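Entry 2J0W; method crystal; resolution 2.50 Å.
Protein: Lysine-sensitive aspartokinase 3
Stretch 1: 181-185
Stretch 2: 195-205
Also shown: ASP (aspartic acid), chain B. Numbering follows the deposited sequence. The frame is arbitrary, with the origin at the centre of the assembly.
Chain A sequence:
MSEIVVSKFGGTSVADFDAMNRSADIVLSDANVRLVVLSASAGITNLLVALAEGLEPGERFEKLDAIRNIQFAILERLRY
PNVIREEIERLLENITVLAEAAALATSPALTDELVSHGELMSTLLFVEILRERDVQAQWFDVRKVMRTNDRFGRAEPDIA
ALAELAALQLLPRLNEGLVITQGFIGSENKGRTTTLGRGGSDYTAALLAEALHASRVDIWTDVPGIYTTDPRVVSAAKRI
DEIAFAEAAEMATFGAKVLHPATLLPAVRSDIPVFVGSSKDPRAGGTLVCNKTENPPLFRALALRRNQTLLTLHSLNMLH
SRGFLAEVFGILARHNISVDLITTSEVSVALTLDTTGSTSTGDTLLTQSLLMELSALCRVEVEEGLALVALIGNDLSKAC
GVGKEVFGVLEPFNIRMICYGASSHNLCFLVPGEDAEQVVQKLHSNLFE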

# COMPACT_ATOMS: atom_id res chain seq x y z
N THR A 181 17.41 29.51 25.20
CA THR A 181 17.20 28.18 25.74
C THR A 181 17.65 27.12 24.73
O THR A 181 18.11 27.46 23.63
CB THR A 181 15.72 27.98 26.14
OG1 THR A 181 15.59 26.74 26.83
CG2 THR A 181 14.78 28.01 24.91
N GLN A 182 17.50 25.85 25.09
CA GLN A 182 17.95 24.77 24.20
C GLN A 182 16.91 23.90 23.53
O GLN A 182 15.91 23.51 24.13
CB GLN A 182 18.93 23.87 24.98
CG GLN A 182 18.48 23.52 26.38
CD GLN A 182 18.52 24.68 27.35
OE1 GLN A 182 17.71 24.76 28.28
NE2 GLN A 182 19.46 25.60 27.14
N GLY A 183 17.14 23.58 22.26
CA GLY A 183 16.19 22.72 21.57
C GLY A 183 16.68 21.29 21.73
O GLY A 183 17.70 21.07 22.38
N PHE A 184 15.95 20.34 21.16
CA PHE A 184 16.32 18.92 21.20
C PHE A 184 16.09 18.16 22.51
O PHE A 184 15.88 16.94 22.49
CB PHE A 184 17.79 18.80 20.78
CG PHE A 184 18.34 17.41 20.83
CD1 PHE A 184 17.75 16.39 20.10
CD2 PHE A 184 19.54 17.15 21.51
CE1 PHE A 184 18.34 15.11 20.02
CE2 PHE A 184 20.15 15.87 21.44
CZ PHE A 184 19.55 14.86 20.69
N ILE A 185 16.13 18.86 23.65
CA ILE A 185 15.95 18.19 24.93
C ILE A 185 14.65 18.48 25.68
O ILE A 185 13.97 19.48 25.44
CB ILE A 185 17.10 18.51 25.90
CG1 ILE A 185 17.05 19.98 26.31
CG2 ILE A 185 18.42 18.20 25.24
CD1 ILE A 185 18.11 20.35 27.34
N THR A 195 15.40 13.46 24.94
CA THR A 195 15.75 14.23 23.75
C THR A 195 14.66 13.90 22.72
O THR A 195 14.04 12.84 22.80
CB THR A 195 17.12 13.84 23.18
OG1 THR A 195 17.11 12.46 22.77
CG2 THR A 195 18.19 14.07 24.22
N LEU A 196 14.42 14.81 21.78
CA LEU A 196 13.38 14.61 20.77
C LEU A 196 13.84 13.83 19.53
O LEU A 196 13.04 13.54 18.64
CB LEU A 196 12.82 15.96 20.33
CG LEU A 196 12.36 16.84 21.51
CD1 LEU A 196 12.38 18.31 21.11
CD2 LEU A 196 10.97 16.39 21.98
N GLY A 197 15.12 13.47 19.47
CA GLY A 197 15.60 12.75 18.31
C GLY A 197 16.45 13.67 17.46
O GLY A 197 16.23 14.89 17.47
N ARG A 198 17.43 13.12 16.74
CA ARG A 198 18.33 13.92 15.92
C ARG A 198 17.59 15.02 15.15
O ARG A 198 16.49 14.79 14.63
CB ARG A 198 19.08 13.03 14.93
CG ARG A 198 19.88 11.91 15.57
CD ARG A 198 20.72 12.40 16.75
NE ARG A 198 21.69 13.42 16.37
CZ ARG A 198 22.97 13.19 16.09
NH1 ARG A 198 23.44 11.95 16.14
NH2 ARG A 198 23.78 14.19 15.75
N GLY A 199 18.18 16.21 15.09
CA GLY A 199 17.57 17.31 14.37
C GLY A 199 16.39 17.92 15.10
O GLY A 199 15.72 18.82 14.59
N GLY A 200 16.15 17.43 16.30
CA GLY A 200 15.04 17.88 17.11
C GLY A 200 15.04 19.33 17.51
O GLY A 200 14.02 19.84 18.01
N SER A 201 16.15 20.02 17.31
CA SER A 201 16.15 21.43 17.68
C SER A 201 15.16 22.23 16.82
O SER A 201 14.69 23.28 17.25
CB SER A 201 17.55 22.04 17.55
OG SER A 201 18.40 21.55 18.58
N ASP A 202 14.85 21.74 15.61
CA ASP A 202 13.89 22.42 14.73
C ASP A 202 12.53 22.27 15.36
O ASP A 202 11.74 23.22 15.47
CB ASP A 202 13.82 21.79 13.34
CG ASP A 202 15.06 22.03 12.52
OD1 ASP A 202 15.59 23.16 12.56
OD2 ASP A 202 15.48 21.07 11.82
N TYR A 203 12.27 21.04 15.75
CA TYR A 203 11.00 20.69 16.36
C TYR A 203 10.76 21.56 17.59
O TYR A 203 9.68 22.13 17.75
CB TYR A 203 11.02 19.20 16.71
CG TYR A 203 9.67 18.62 17.05
CD1 TYR A 203 8.49 19.26 16.65
CD2 TYR A 203 9.57 17.42 17.74
CE1 TYR A 203 7.25 18.71 16.95
CE2 TYR A 203 8.33 16.86 18.04
CZ TYR A 203 7.18 17.51 17.64
OH TYR A 203 5.96 16.93 17.90
N THR A 204 11.78 21.70 18.43
CA THR A 204 11.64 22.51 19.63
C THR A 204 11.23 23.94 19.30
O THR A 204 10.42 24.55 19.99
CB THR A 204 12.96 22.57 20.43
OG1 THR A 204 13.34 21.25 20.82
CG2 THR A 204 12.79 23.44 21.67
N ALA A 205 11.80 24.47 18.23
CA ALA A 205 11.50 25.84 17.85
C ALA A 205 10.04 26.01 17.47
O ALA A 205 9.40 26.96 17.88
CB ALA A 205 12.40 26.28 16.71
N ASP B . 21.89 18.73 18.67
CA ASP B . 21.04 17.68 18.11
C ASP B . 21.85 17.01 16.97
O ASP B . 23.06 17.32 16.84
CB ASP B . 19.69 18.30 17.64
CG ASP B . 19.74 19.26 16.43
OD1 ASP B . 20.87 19.49 15.89
OD2 ASP B . 18.65 19.81 16.02
OXT ASP B . 21.24 16.21 16.18

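Residues 181-185 leave a strand at Gln 182, turn through Gly 183 and Phe 184, and meet residues 195-205 at two levels. At one end Ile 185 and Thr 195 form an antiparallel bridge as a non-hydrogen-bonded pair, and their side chains lie on the same face of the sheet, CG2 of Ile 185 to CG2 of Thr 195 at 4.3 Å. At the other, Gly 183 lies against the first turns of the helix, close to Ser 201. Between these levels the second stretch makes a type II turn from Gly 197 to Gly 200, closed by a weak hydrogen bond from Gly 200 N to Gly 197 O (2.8 Å).

Both polar links between the stretches use the backbone of Phe 184. Its carbonyl O accepts from Leu 196 N at 2.7 Å and also receives a CA-H...O contact from Thr 195 CA at 3.0 Å. Its amide N donates to Thr 204 OG1 at 2.8 Å. That hydroxyl in turn donates to Gly 200 O at 3.2 Å, so a single side chain ties the loop to the helix while reaching back to the backbone of its own stretch.

Phe 184 is the residue most covered by the other stretch. With chi1 t, its ring turns one face to Thr 195, whose CB sits over it, 3.8 Å from the Phe 184 ring centroid, in a CH-pi contact. Gly 197 O approaches the ring edge, 3.3 Å from Phe 184 CE1, where the polarized C-H bonds suit a carbonyl oxygen. The opposite face is covered by CB of the bound aspartic acid, 3.6 Å from Phe 184 CG.

Gly 183 CA comes within 3.3 Å of Thr 204 OG1. A CB on Gly 183 would point toward the helix and lie 2.9 Å from Ser 201 CA, a clash, so the absence of a side chain permits this approach. In the second stretch, a CB on Gly 200 would clash with Gly 197 O at 2.6 Å and sit tightly against Phe 184 CD1 at 3.3 Å.

The turn and the segment after it also hold aspartic acid, a substrate in keeping with the name aspartokinase. Arg 198 NE and Gly 199 N donate to its OXT at 2.8 and 3.2 Å, setting the cationic guanidinium and a neutral backbone N-H against the carboxylate, while Ser 201 N donates to OD2 at 2.8 Å. The same segment thus binds the ligand's two carboxylates as Phe 184 packs against its CB.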